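Local atomic coordinates of terminal oxygenase component of carbazole 1,9a-dioxygenase (Nocardioides aromaticivorans, PDB entry 3GCF), a protein that probably adds both atoms of molecular oxygen to carbazole at its angular carbon and its neighbour, using electrons passed from a Rieske [2Fe-2S] cluster to a mononuclear iron. Residues 184-187 and 188-191; 292-295 and 296-299; 310-313 and 314-318; 344-348 and 349-353. All blocks are in the same frame, centred on the assembly; numbering follows the deposited sequence.

Interaction 1. Residues 184-187 and 188-191; sequences GFDT and THIF. With FE2 (Fe (II) ion), chain P.
Three donors converge on Asp186 OD1: the backbone nitrogens of Thr188 at 3.0 Å and His189 at 2.9 Å, and a water at 2.7 Å. The bond to Thr188 N makes this an Asx turn, built into the mononuclear iron site where His189, His193 and Asp337 form the triad of two histidines and a carboxylate of Rieske oxygenases. The two N-H groups arrive differently: Thr188 N comes nearly in line with the C-O bond, whereas His189 N sits 51° out of the carboxylate plane. CG of Asp186 lies trans to its own nitrogen (chi1 -176°), which holds the carboxylate over the turn. The water accepts from Thr188 OG1. OD2 turns outward to His99 of the second subunit, a ligand of that subunit's cluster, consistent with the electron path between cluster and iron in related oxygenases. With an alanine in place of Asp186, the N-H groups of Thr188 and His189 would probably lose their acceptor and His99 of the second subunit its partner. The imidazole is held too: His189 ND1 donates to Asp186 O at 2.8 Å in the ring plane. This helps fix the ring's rotation, with His189 NE2 directed at the iron, 2.1 Å away.

Interaction 2. Residues 292-295 and 296-299; sequences PISE and TQHE
Ser294 and Gln297 face each other across the tight connection of a beta hairpin, and the serine hydroxyl ties it together. Ser294 OG donates to the side-chain oxygen OE1 of Gln297 at 2.9 Å, the hydroxyl standing only 15° off the plane of that amide. It also accepts from Thr296 N at 3.3 Å, which closes an ST turn. The hydroxyl can do both because chi1 of 64° sets it between its own backbone nitrogen and carbonyl carbon, facing into the loop. On the backbone, Ile293 N gives Gln297 O a nearly straight bond of 2.8 Å (171°), and Ser294 N adds a weak one to the same oxygen. Ile293 then lays its side chain along the returning strand: CB rests 3.6 Å from Gln297 O, and CD1 reaches the backbone C of His298 at 3.5 Å. That methyl also meets Glu299 OE1 at 3.6 Å, a carboxylate oxygen fixed by Thr172, while OE2 pairs with Arg170. Further out, Gln174 takes the bond from Gln297 NE2, so the amide is held at both ends. The loop joins strands 285-292 and 298-307 of the large antiparallel sheet in the Bet v 1-like catalytic domain; strand 164-173 runs alongside 298-307, and Trp177 of helix 177-184 packs on Pro292 and His298.

Interaction 3. Residues 310-313 and 314-318; sequences GPED and VKTFE
Lys315 bends back over the opening turn of alpha-helix 311-331, whose N-cap is Gly310 and whose first residue is Pro311. Its CB passes 3.5 Å from the carbonyl oxygen of Glu312. A bend at chi2 (49°) then folds the chain over the neighbouring carbonyl, so that CG stands 3.9 Å and CD 3.3 Å from Pro311 O, the oxygen that also accepts from Lys315 N. At the tip, NZ makes a salt bridge with Glu318 OE1 one turn along; at 3.3 Å its hydrogen bond is weak. Beneath, the regular helical ladder begins with Val314 N to Gly310 O and runs on through Phe317 N to Asp313 O. Proline suits the first turn, where its missing N-H costs no bond. Asp313 points its OD2 back to Glu309 N, just ahead of the cap, and Val314 sets CG2 3.5 Å from Gly310 O. Inward, Phe317 lies on strands 164-173 and 298-307, seating this end of the helix on the sheet. Glu312 O is doubly held: Thr316 N reaches it at 3.0 Å from one face of its carbonyl plane, and Thr316 OG1, placed beside its own backbone nitrogen by chi1 of -63°, donates from the other face at 3.1 Å.

Interaction 4. Residues 344-348 and 349-353; sequences QQEFY and GERDG
Toward the end of helix 335-350 the carbonyls stay paired while the chain turns away through Arg351 and Asp352. Gly349 N reaches Gln345 O at 2.6 Å, and Glu346 O takes two donors, Glu350 N at 2.7 Å and Arg351 N at 3.0 Å, the latter in the carbonyl plane. Asp352 has a positive phi (49°), and this reversal brings Gly353 N back to Phe347 O at 2.9 Å. The same reversal presses CA of Gly353 over the centre of the Phe347 ring, a CH-pi contact of 3.6 Å from CA to the ring centroid, 14° off the normal. On the outer flank Glu346 OE2 lies over one face of the Arg351 guanidinium, 3.0 Å from NH1, a salt bridge of charges alone with no N-H aimed at the oxygen. Glu350 crowds in beside them, its OE1 4.1 Å from Glu346 OE1, two like charges that would probably repel, were Arg351 not close by to offset them. With an alanine in place of Glu346, the guanidinium would probably lose its counter-charge and be freed to turn. Around this helix end, Gln345 and Tyr348 rest on Leu179 of helix 177-184, Tyr348 meets Trp354 of helix 353-356, and Gln344 bonds Arg78 of the second subunit, beside that subunit's Rieske cluster.

How the interactions relate
Interaction 1 is wholly buried and bears on chemistry, holding an iron ligand; interaction 3, about 44 Å between centres from interaction 4 and across the chain's centre from it, is a surface helix start ruled by regular backbone bonds. Interactions 2 and 4 are intermediate, partly buried, and touch each other: Thr296 CG2 packs on Gln345 NE2 at 3.7 Å. The hairpin of interaction 2 leads into strand 298-307, and helix 311-331 of interaction 3 follows it in the chain. Interactions 1 and 4 both meet the second subunit near its cluster, one through an aspartate, the other through a glutamine. A helix opens in 310-318, and another closes in 344-353.

Interaction 1. Residues 184-187 and 188-191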
ATOM      1  N   GLY A 184      23.675   5.567 -14.524  1.00 10.81           N
ATOM      2  CA  GLY A 184      24.455   4.974 -15.595  1.00  8.53           C
ATOM      3  C   GLY A 184      25.568   5.914 -16.027  1.00  8.52           C
ATOM      4  O   GLY A 184      26.701   5.489 -16.224  1.00  9.06           O
ATOM      5  N   PHE A 185      25.240   7.197 -16.147  1.00  7.99           N
ATOM      6  CA  PHE A 185      26.182   8.235 -16.579  1.00 10.48           C
ATOM      7  C   PHE A 185      26.829   8.930 -15.377  1.00 13.79           C
ATOM      8  O   PHE A 185      26.774  10.156 -15.255  1.00 18.57           O
ATOM      9  CB  PHE A 185      25.421   9.265 -17.424  1.00  7.48           C
ATOM     10  CG  PHE A 185      26.301  10.189 -18.214  1.00  8.07           C
ATOM     11  CD1 PHE A 185      27.284   9.686 -19.060  1.00  5.75           C
ATOM     12  CD2 PHE A 185      26.135  11.567 -18.127  1.00  7.09           C
ATOM     13  CE1 PHE A 185      28.087  10.541 -19.806  1.00  8.23           C
ATOM     14  CE2 PHE A 185      26.935  12.432 -18.872  1.00  8.19           C
ATOM     15  CZ  PHE A 185      27.911  11.919 -19.712  1.00  7.35           C
ATOM     16  N   ASP A 186      27.444   8.145 -14.498  1.00 12.99           N
ATOM     17  CA  ASP A 186      28.076   8.667 -13.289  1.00 11.67           C
ATOM     18  C   ASP A 186      29.464   8.040 -13.228  1.00 11.64           C
ATOM     19  O   ASP A 186      29.583   6.826 -13.086  1.00 10.65           O
ATOM     20  CB  ASP A 186      27.238   8.254 -12.077  1.00 11.51           C
ATOM     21  CG  ASP A 186      27.748   8.836 -10.781  1.00 13.24           C
ATOM     22  OD1 ASP A 186      28.970   8.773 -10.535  1.00 13.59           O
ATOM     23  OD2 ASP A 186      26.919   9.342  -9.996  1.00 16.46           O
ATOM     24  N   THR A 187      30.509   8.862 -13.323  1.00  9.70           N
ATOM     25  CA  THR A 187      31.874   8.344 -13.348  1.00 11.87           C
ATOM     26  C   THR A 187      32.553   7.989 -12.021  1.00 11.15           C
ATOM     27  O   THR A 187      33.656   7.436 -12.023  1.00  9.34           O
ATOM     28  CB  THR A 187      32.810   9.294 -14.140  1.00 12.20           C
ATOM     29  OG1 THR A 187      32.999  10.507 -13.407  1.00 15.29           O
ATOM     30  CG2 THR A 187      32.200   9.628 -15.496  1.00 10.58           C
ATOM     31  N   THR A 188      31.916   8.291 -10.893  1.00 10.21           N
ATOM     32  CA  THR A 188      32.514   7.940  -9.609  1.00 11.25           C
ATOM     33  C   THR A 188      31.664   6.964  -8.785  1.00 11.33           C
ATOM     34  O   THR A 188      32.105   6.486  -7.743  1.00 11.10           O
ATOM     35  CB  THR A 188      32.836   9.197  -8.756  1.00 10.45           C
ATOM     36  OG1 THR A 188      31.633   9.924  -8.474  1.00 11.44           O
ATOM     37  CG2 THR A 188      33.810  10.097  -9.498  1.00  6.78           C
ATOM     38  N   HIS A 189      30.459   6.649  -9.254  1.00  9.79           N
ATOM     39  CA  HIS A 189      29.611   5.715  -8.521  1.00  9.90           C
ATOM     40  C   HIS A 189      30.181   4.293  -8.610  1.00 10.59           C
ATOM     41  O   HIS A 189      29.790   3.413  -7.840  1.00 11.29           O
ATOM     42  CB  HIS A 189      28.181   5.708  -9.087  1.00  8.39           C
ATOM     43  CG  HIS A 189      27.958   4.677 -10.153  1.00  8.86           C
ATOM     44  ND1 HIS A 189      28.401   4.834 -11.450  1.00  7.35           N
ATOM     45  CD2 HIS A 189      27.383   3.451 -10.099  1.00  7.15           C
ATOM     46  CE1 HIS A 189      28.106   3.750 -12.148  1.00  7.13           C
ATOM     47  NE2 HIS A 189      27.488   2.896 -11.351  1.00  7.40           N
ATOM     48  N   ILE A 190      31.103   4.070  -9.546  1.00  9.27           N
ATOM     49  CA  ILE A 190      31.668   2.738  -9.742  1.00  8.79           C
ATOM     50  C   ILE A 190      32.381   2.194  -8.516  1.00 10.30           C
ATOM     51  O   ILE A 190      32.753   1.016  -8.464  1.00 10.18           O
ATOM     52  CB  ILE A 190      32.612   2.692 -10.968  1.00 10.15           C
ATOM     53  CG1 ILE A 190      33.813   3.613 -10.763  1.00  6.08           C
ATOM     54  CG2 ILE A 190      31.821   3.073 -12.227  1.00  7.18           C
ATOM     55  CD1 ILE A 190      34.759   3.642 -11.962  1.00  9.61           C
ATOM     56  N   PHE A 191      32.559   3.064  -7.530  1.00  9.68           N
ATOM     57  CA  PHE A 191      33.170   2.692  -6.263  1.00  9.73           C
ATOM     58  C   PHE A 191      32.372   1.502  -5.707  1.00 11.04           C
ATOM     59  O   PHE A 191      32.947   0.510  -5.261  1.00 12.45           O
ATOM     60  CB  PHE A 191      33.082   3.886  -5.299  1.00  9.26           C
ATOM     61  CG  PHE A 191      33.432   3.562  -3.871  1.00  9.70           C
ATOM     62  CD1 PHE A 191      34.729   3.204  -3.517  1.00 10.55           C
ATOM     63  CD2 PHE A 191      32.463   3.643  -2.872  1.00 12.04           C
ATOM     64  CE1 PHE A 191      35.060   2.932  -2.185  1.00 11.44           C
ATOM     65  CE2 PHE A 191      32.782   3.372  -1.530  1.00 11.62           C
ATOM     66  CZ  PHE A 191      34.083   3.017  -1.189  1.00 11.31           C
TER
HETATM   67 FE   FE2 P 501      26.766   1.033 -12.066  1.00  8.46          FE
HETATM   68  O   HOH W   1      29.814  11.282 -10.179  1.00 14.41           O
HETATM   69  O   HOH W   2      27.802   0.692 -13.833  1.00  9.63           O
HETATM   70  O   HOH W   3      25.646   2.211 -13.266  1.00 11.53           O

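Interaction 2. Residues 292-295 and 296-299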
ATOM      1  N   PRO A 292      10.631   5.304 -18.740  1.00  8.52           N
ATOM      2  CA  PRO A 292       9.694   5.515 -17.635  1.00 11.52           C
ATOM      3  C   PRO A 292       8.483   4.585 -17.745  1.00 11.61           C
ATOM      4  O   PRO A 292       7.958   4.362 -18.835  1.00 10.38           O
ATOM      5  CB  PRO A 292       9.284   6.985 -17.795  1.00 10.11           C
ATOM      6  CG  PRO A 292      10.415   7.593 -18.572  1.00  9.79           C
ATOM      7  CD  PRO A 292      10.761   6.521 -19.560  1.00  9.46           C
ATOM      8  N   ILE A 293       8.068   4.024 -16.614  1.00 11.56           N
ATOM      9  CA  ILE A 293       6.894   3.165 -16.569  1.00 10.57           C
ATOM     10  C   ILE A 293       5.833   4.067 -15.952  1.00 13.14           C
ATOM     11  O   ILE A 293       4.759   4.269 -16.516  1.00 14.56           O
ATOM     12  CB  ILE A 293       7.124   1.935 -15.679  1.00  9.83           C
ATOM     13  CG1 ILE A 293       8.083   0.967 -16.382  1.00  8.87           C
ATOM     14  CG2 ILE A 293       5.793   1.255 -15.365  1.00  8.73           C
ATOM     15  CD1 ILE A 293       8.540  -0.192 -15.524  1.00  8.13           C
ATOM     16  N   SER A 294       6.169   4.627 -14.797  1.00 13.22           N
ATOM     17  CA  SER A 294       5.296   5.546 -14.084  1.00 15.51           C
ATOM     18  C   SER A 294       6.199   6.658 -13.558  1.00 17.13           C
ATOM     19  O   SER A 294       7.347   6.787 -13.982  1.00 16.89           O
ATOM     20  CB  SER A 294       4.602   4.842 -12.917  1.00 13.77           C
ATOM     21  OG  SER A 294       5.545   4.423 -11.945  1.00 15.58           O
ATOM     22  N   GLU A 295       5.687   7.461 -12.639  1.00 16.80           N
ATOM     23  CA  GLU A 295       6.480   8.547 -12.088  1.00 17.41           C
ATOM     24  C   GLU A 295       7.572   8.026 -11.155  1.00 15.90           C
ATOM     25  O   GLU A 295       8.562   8.716 -10.904  1.00 16.74           O
ATOM     26  CB  GLU A 295       5.577   9.533 -11.329  1.00 19.86           C
ATOM     27  CG  GLU A 295       4.664  10.386 -12.216  1.00 22.93           C
ATOM     28  CD  GLU A 295       3.373   9.679 -12.648  1.00 27.37           C
ATOM     29  OE1 GLU A 295       3.214   8.456 -12.400  1.00 26.61           O
ATOM     30  OE2 GLU A 295       2.510  10.362 -13.247  1.00 28.98           O
ATOM     31  N   THR A 296       7.403   6.805 -10.658  1.00 12.80           N
ATOM     32  CA  THR A 296       8.365   6.231  -9.719  1.00 12.06           C
ATOM     33  C   THR A 296       9.002   4.918 -10.171  1.00 12.10           C
ATOM     34  O   THR A 296       9.669   4.247  -9.380  1.00 11.30           O
ATOM     35  CB  THR A 296       7.695   5.972  -8.350  1.00 14.21           C
ATOM     36  OG1 THR A 296       6.757   4.894  -8.477  1.00 14.25           O
ATOM     37  CG2 THR A 296       6.948   7.215  -7.872  1.00  9.59           C
ATOM     38  N   GLN A 297       8.813   4.553 -11.436  1.00 11.27           N
ATOM     39  CA  GLN A 297       9.356   3.297 -11.939  1.00 10.85           C
ATOM     40  C   GLN A 297       9.858   3.407 -13.371  1.00 10.29           C
ATOM     41  O   GLN A 297       9.403   4.262 -14.130  1.00 11.57           O
ATOM     42  CB  GLN A 297       8.274   2.210 -11.876  1.00 12.26           C
ATOM     43  CG  GLN A 297       7.617   2.052 -10.510  1.00 16.90           C
ATOM     44  CD  GLN A 297       6.342   1.212 -10.559  1.00 21.37           C
ATOM     45  OE1 GLN A 297       5.370   1.576 -11.221  1.00 23.44           O
ATOM     46  NE2 GLN A 297       6.345   0.086  -9.856  1.00 20.52           N
ATOM     47  N   HIS A 298      10.814   2.556 -13.736  1.00  7.11           N
ATOM     48  CA  HIS A 298      11.308   2.555 -15.104  1.00  8.05           C
ATOM     49  C   HIS A 298      11.739   1.168 -15.529  1.00  8.53           C
ATOM     50  O   HIS A 298      11.963   0.291 -14.691  1.00  8.42           O
ATOM     51  CB  HIS A 298      12.459   3.562 -15.315  1.00  6.12           C
ATOM     52  CG  HIS A 298      13.738   3.209 -14.620  1.00  5.82           C
ATOM     53  ND1 HIS A 298      13.995   3.550 -13.310  1.00  8.70           N
ATOM     54  CD2 HIS A 298      14.862   2.607 -15.078  1.00  8.45           C
ATOM     55  CE1 HIS A 298      15.223   3.181 -12.990  1.00  9.59           C
ATOM     56  NE2 HIS A 298      15.772   2.607 -14.046  1.00 10.92           N
ATOM     57  N   GLU A 299      11.825   0.968 -16.840  1.00  7.83           N
ATOM     58  CA  GLU A 299      12.239  -0.314 -17.382  1.00  8.78           C
ATOM     59  C   GLU A 299      13.690  -0.157 -17.803  1.00  9.56           C
ATOM     60  O   GLU A 299      14.019   0.657 -18.673  1.00  8.64           O
ATOM     61  CB  GLU A 299      11.383  -0.700 -18.588  1.00  8.60           C
ATOM     62  CG  GLU A 299      11.631  -2.123 -19.075  1.00 10.44           C
ATOM     63  CD  GLU A 299      11.041  -3.184 -18.149  1.00 11.10           C
ATOM     64  OE1 GLU A 299      10.478  -2.824 -17.093  1.00  9.76           O
ATOM     65  OE2 GLU A 299      11.138  -4.385 -18.481  1.00 12.24           O
TER

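Interaction 3. Residues 310-313 and 314-318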
ATOM      1  N   GLY A 310      29.869 -12.872 -39.687  1.00 31.06           N
ATOM      2  CA  GLY A 310      28.998 -13.851 -40.312  1.00 29.84           C
ATOM      3  C   GLY A 310      28.115 -14.593 -39.327  1.00 30.44           C
ATOM      4  O   GLY A 310      28.210 -14.379 -38.119  1.00 28.82           O
ATOM      5  N   PRO A 311      27.247 -15.489 -39.817  1.00 31.10           N
ATOM      6  CA  PRO A 311      26.345 -16.261 -38.957  1.00 31.40           C
ATOM      7  C   PRO A 311      27.058 -17.028 -37.843  1.00 30.76           C
ATOM      8  O   PRO A 311      26.484 -17.267 -36.784  1.00 31.33           O
ATOM      9  CB  PRO A 311      25.628 -17.180 -39.947  1.00 31.30           C
ATOM     10  CG  PRO A 311      26.652 -17.372 -41.031  1.00 32.88           C
ATOM     11  CD  PRO A 311      27.183 -15.970 -41.208  1.00 32.13           C
ATOM     12  N   GLU A 312      28.308 -17.405 -38.075  1.00 30.09           N
ATOM     13  CA  GLU A 312      29.052 -18.136 -37.060  1.00 28.89           C
ATOM     14  C   GLU A 312      29.422 -17.235 -35.882  1.00 26.89           C
ATOM     15  O   GLU A 312      29.332 -17.655 -34.729  1.00 25.94           O
ATOM     16  CB  GLU A 312      30.310 -18.761 -37.661  1.00 31.49           C
ATOM     17  CG  GLU A 312      31.009 -19.719 -36.719  1.00 39.39           C
ATOM     18  CD  GLU A 312      30.038 -20.683 -36.049  1.00 44.20           C
ATOM     19  OE1 GLU A 312      29.245 -21.329 -36.773  1.00 45.52           O
ATOM     20  OE2 GLU A 312      30.069 -20.792 -34.800  1.00 46.50           O
ATOM     21  N   ASP A 313      29.845 -16.003 -36.162  1.00 24.37           N
ATOM     22  CA  ASP A 313      30.185 -15.082 -35.082  1.00 23.73           C
ATOM     23  C   ASP A 313      28.927 -14.790 -34.261  1.00 22.52           C
ATOM     24  O   ASP A 313      28.991 -14.665 -33.036  1.00 22.34           O
ATOM     25  CB  ASP A 313      30.751 -13.763 -35.622  1.00 23.50           C
ATOM     26  CG  ASP A 313      32.149 -13.909 -36.196  1.00 23.94           C
ATOM     27  OD1 ASP A 313      32.894 -14.800 -35.743  1.00 24.84           O
ATOM     28  OD2 ASP A 313      32.511 -13.115 -37.088  1.00 24.12           O
ATOM     29  N   VAL A 314      27.788 -14.680 -34.942  1.00 19.23           N
ATOM     30  CA  VAL A 314      26.519 -14.421 -34.271  1.00 19.46           C
ATOM     31  C   VAL A 314      26.245 -15.554 -33.289  1.00 20.02           C
ATOM     32  O   VAL A 314      25.900 -15.311 -32.131  1.00 19.41           O
ATOM     33  CB  VAL A 314      25.341 -14.341 -35.278  1.00 17.78           C
ATOM     34  CG1 VAL A 314      24.015 -14.228 -34.534  1.00 18.93           C
ATOM     35  CG2 VAL A 314      25.519 -13.147 -36.198  1.00 16.47           C
ATOM     36  N   LYS A 315      26.408 -16.789 -33.755  1.00 21.02           N
ATOM     37  CA  LYS A 315      26.176 -17.960 -32.915  1.00 22.77           C
ATOM     38  C   LYS A 315      27.107 -18.006 -31.717  1.00 20.45           C
ATOM     39  O   LYS A 315      26.686 -18.337 -30.613  1.00 20.80           O
ATOM     40  CB  LYS A 315      26.322 -19.246 -33.735  1.00 24.62           C
ATOM     41  CG  LYS A 315      24.995 -19.795 -34.214  1.00 30.85           C
ATOM     42  CD  LYS A 315      24.161 -18.695 -34.862  1.00 33.72           C
ATOM     43  CE  LYS A 315      22.680 -19.029 -34.840  1.00 34.72           C
ATOM     44  NZ  LYS A 315      21.862 -17.851 -35.252  1.00 36.04           N
ATOM     45  N   THR A 316      28.373 -17.674 -31.938  1.00 18.66           N
ATOM     46  CA  THR A 316      29.354 -17.678 -30.864  1.00 17.70           C
ATOM     47  C   THR A 316      28.973 -16.632 -29.818  1.00 17.73           C
ATOM     48  O   THR A 316      29.102 -16.876 -28.622  1.00 17.93           O
ATOM     49  CB  THR A 316      30.765 -17.388 -31.414  1.00 19.53           C
ATOM     50  OG1 THR A 316      31.141 -18.440 -32.310  1.00 21.73           O
ATOM     51  CG2 THR A 316      31.788 -17.300 -30.287  1.00 17.77           C
ATOM     52  N   PHE A 317      28.496 -15.474 -30.272  1.00 16.12           N
ATOM     53  CA  PHE A 317      28.083 -14.409 -29.361  1.00 14.80           C
ATOM     54  C   PHE A 317      26.864 -14.855 -28.553  1.00 15.15           C
ATOM     55  O   PHE A 317      26.841 -14.739 -27.327  1.00 14.53           O
ATOM     56  CB  PHE A 317      27.760 -13.134 -30.150  1.00 12.92           C
ATOM     57  CG  PHE A 317      27.302 -11.978 -29.292  1.00 10.21           C
ATOM     58  CD1 PHE A 317      27.856 -11.755 -28.032  1.00  9.06           C
ATOM     59  CD2 PHE A 317      26.333 -11.092 -29.762  1.00  8.84           C
ATOM     60  CE1 PHE A 317      27.449 -10.666 -27.253  1.00  8.58           C
ATOM     61  CE2 PHE A 317      25.919 -10.007 -29.001  1.00  5.12           C
ATOM     62  CZ  PHE A 317      26.480  -9.789 -27.739  1.00  7.68           C
ATOM     63  N   GLU A 318      25.855 -15.381 -29.238  1.00 13.91           N
ATOM     64  CA  GLU A 318      24.654 -15.839 -28.557  1.00 15.15           C
ATOM     65  C   GLU A 318      24.991 -16.880 -27.494  1.00 14.19           C
ATOM     66  O   GLU A 318      24.405 -16.877 -26.414  1.00 13.11           O
ATOM     67  CB  GLU A 318      23.656 -16.412 -29.564  1.00 15.37           C
ATOM     68  CG  GLU A 318      23.314 -15.443 -30.676  1.00 19.50           C
ATOM     69  CD  GLU A 318      22.321 -16.007 -31.673  1.00 21.91           C
ATOM     70  OE1 GLU A 318      22.489 -17.174 -32.086  1.00 21.75           O
ATOM     71  OE2 GLU A 318      21.381 -15.274 -32.053  1.00 23.84           O
TER

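Interaction 4. Residues 344-348 and 349-353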
ATOM      1  N   GLN A 344      17.656   6.106  -3.905  1.00 10.26           N
ATOM      2  CA  GLN A 344      17.566   7.544  -4.165  1.00 10.59           C
ATOM      3  C   GLN A 344      16.134   8.020  -4.388  1.00 10.54           C
ATOM      4  O   GLN A 344      15.861   9.218  -4.334  1.00 10.44           O
ATOM      5  CB  GLN A 344      18.382   7.910  -5.419  1.00  9.78           C
ATOM      6  CG  GLN A 344      19.872   7.610  -5.343  1.00 10.73           C
ATOM      7  CD  GLN A 344      20.584   7.814  -6.681  1.00 12.47           C
ATOM      8  OE1 GLN A 344      20.653   8.926  -7.205  1.00 12.09           O
ATOM      9  NE2 GLN A 344      21.112   6.732  -7.236  1.00 11.91           N
ATOM     10  N   GLN A 345      15.230   7.082  -4.652  1.00 12.58           N
ATOM     11  CA  GLN A 345      13.837   7.405  -4.946  1.00 14.44           C
ATOM     12  C   GLN A 345      13.134   8.326  -3.948  1.00 15.91           C
ATOM     13  O   GLN A 345      12.500   9.303  -4.349  1.00 16.57           O
ATOM     14  CB  GLN A 345      13.034   6.111  -5.127  1.00 13.14           C
ATOM     15  CG  GLN A 345      11.572   6.309  -5.540  1.00 12.70           C
ATOM     16  CD  GLN A 345      11.410   7.244  -6.726  1.00 13.33           C
ATOM     17  OE1 GLN A 345      12.243   7.269  -7.634  1.00 13.13           O
ATOM     18  NE2 GLN A 345      10.323   8.010  -6.729  1.00 11.70           N
ATOM     19  N   GLU A 346      13.239   8.034  -2.656  1.00 17.83           N
ATOM     20  CA  GLU A 346      12.577   8.877  -1.664  1.00 19.75           C
ATOM     21  C   GLU A 346      13.101  10.312  -1.671  1.00 18.64           C
ATOM     22  O   GLU A 346      12.322  11.269  -1.739  1.00 17.22           O
ATOM     23  CB  GLU A 346      12.738   8.298  -0.256  1.00 23.58           C
ATOM     24  CG  GLU A 346      12.091   9.170   0.817  1.00 32.21           C
ATOM     25  CD  GLU A 346      12.398   8.704   2.232  1.00 39.95           C
ATOM     26  OE1 GLU A 346      11.885   7.636   2.643  1.00 42.81           O
ATOM     27  OE2 GLU A 346      13.158   9.408   2.934  1.00 43.54           O
ATOM     28  N   PHE A 347      14.419  10.454  -1.591  1.00 15.59           N
ATOM     29  CA  PHE A 347      15.048  11.770  -1.577  1.00 15.24           C
ATOM     30  C   PHE A 347      14.615  12.628  -2.763  1.00 14.98           C
ATOM     31  O   PHE A 347      14.094  13.732  -2.587  1.00 12.91           O
ATOM     32  CB  PHE A 347      16.575  11.614  -1.579  1.00 14.93           C
ATOM     33  CG  PHE A 347      17.328  12.920  -1.544  1.00 13.61           C
ATOM     34  CD1 PHE A 347      17.147  13.818  -0.497  1.00 16.14           C
ATOM     35  CD2 PHE A 347      18.250  13.231  -2.538  1.00 15.77           C
ATOM     36  CE1 PHE A 347      17.878  15.012  -0.437  1.00 15.72           C
ATOM     37  CE2 PHE A 347      18.991  14.421  -2.491  1.00 16.38           C
ATOM     38  CZ  PHE A 347      18.802  15.312  -1.436  1.00 15.59           C
ATOM     39  N   TYR A 348      14.837  12.115  -3.969  1.00 14.91           N
ATOM     40  CA  TYR A 348      14.490  12.837  -5.192  1.00 15.36           C
ATOM     41  C   TYR A 348      13.002  12.820  -5.521  1.00 17.04           C
ATOM     42  O   TYR A 348      12.455  13.819  -5.987  1.00 18.27           O
ATOM     43  CB  TYR A 348      15.273  12.259  -6.380  1.00 13.69           C
ATOM     44  CG  TYR A 348      16.726  12.678  -6.412  1.00 14.68           C
ATOM     45  CD1 TYR A 348      17.103  13.919  -6.940  1.00 13.86           C
ATOM     46  CD2 TYR A 348      17.725  11.852  -5.884  1.00 12.24           C
ATOM     47  CE1 TYR A 348      18.437  14.327  -6.943  1.00 13.23           C
ATOM     48  CE2 TYR A 348      19.060  12.251  -5.876  1.00 12.87           C
ATOM     49  CZ  TYR A 348      19.408  13.488  -6.408  1.00 13.90           C
ATOM     50  OH  TYR A 348      20.719  13.888  -6.396  1.00 15.06           O
ATOM     51  N   GLY A 349      12.350  11.690  -5.275  1.00 16.94           N
ATOM     52  CA  GLY A 349      10.942  11.579  -5.598  1.00 19.02           C
ATOM     53  C   GLY A 349       9.962  12.191  -4.619  1.00 21.81           C
ATOM     54  O   GLY A 349       8.903  12.658  -5.025  1.00 20.61           O
ATOM     55  N   GLU A 350      10.312  12.203  -3.336  1.00 25.00           N
ATOM     56  CA  GLU A 350       9.421  12.733  -2.312  1.00 27.30           C
ATOM     57  C   GLU A 350       9.969  13.906  -1.509  1.00 27.16           C
ATOM     58  O   GLU A 350       9.200  14.695  -0.970  1.00 27.01           O
ATOM     59  CB  GLU A 350       9.047  11.621  -1.331  1.00 29.82           C
ATOM     60  CG  GLU A 350       8.464  10.378  -1.968  1.00 36.38           C
ATOM     61  CD  GLU A 350       8.332   9.236  -0.973  1.00 42.32           C
ATOM     62  OE1 GLU A 350       9.355   8.861  -0.353  1.00 44.18           O
ATOM     63  OE2 GLU A 350       7.209   8.709  -0.810  1.00 47.83           O
ATOM     64  N   ARG A 351      11.287  14.026  -1.408  1.00 27.10           N
ATOM     65  CA  ARG A 351      11.848  15.106  -0.613  1.00 28.13           C
ATOM     66  C   ARG A 351      12.572  16.202  -1.366  1.00 27.50           C
ATOM     67  O   ARG A 351      13.524  16.793  -0.861  1.00 29.52           O
ATOM     68  CB  ARG A 351      12.740  14.525   0.483  1.00 30.05           C
ATOM     69  CG  ARG A 351      11.939  13.773   1.531  1.00 36.22           C
ATOM     70  CD  ARG A 351      12.807  13.242   2.652  1.00 42.89           C
ATOM     71  NE  ARG A 351      12.005  12.757   3.777  1.00 49.55           N
ATOM     72  CZ  ARG A 351      11.061  11.822   3.684  1.00 52.02           C
ATOM     73  NH1 ARG A 351      10.784  11.259   2.513  1.00 53.55           N
ATOM     74  NH2 ARG A 351      10.397  11.439   4.768  1.00 51.96           N
ATOM     75  N   ASP A 352      12.114  16.475  -2.579  1.00 27.03           N
ATOM     76  CA  ASP A 352      12.687  17.540  -3.390  1.00 28.05           C
ATOM     77  C   ASP A 352      14.215  17.490  -3.484  1.00 25.72           C
ATOM     78  O   ASP A 352      14.895  18.516  -3.401  1.00 24.08           O
ATOM     79  CB  ASP A 352      12.223  18.883  -2.820  1.00 29.85           C
ATOM     80  CG  ASP A 352      12.559  20.043  -3.717  1.00 33.45           C
ATOM     81  OD1 ASP A 352      12.544  19.866  -4.956  1.00 35.92           O
ATOM     82  OD2 ASP A 352      12.824  21.137  -3.180  1.00 37.05           O
ATOM     83  N   GLY A 353      14.748  16.288  -3.667  1.00 23.34           N
ATOM     84  CA  GLY A 353      16.183  16.135  -3.771  1.00 20.24           C
ATOM     85  C   GLY A 353      16.787  16.928  -4.915  1.00 19.60           C
ATOM     86  O   GLY A 353      17.964  17.278  -4.865  1.00 18.69           O
TER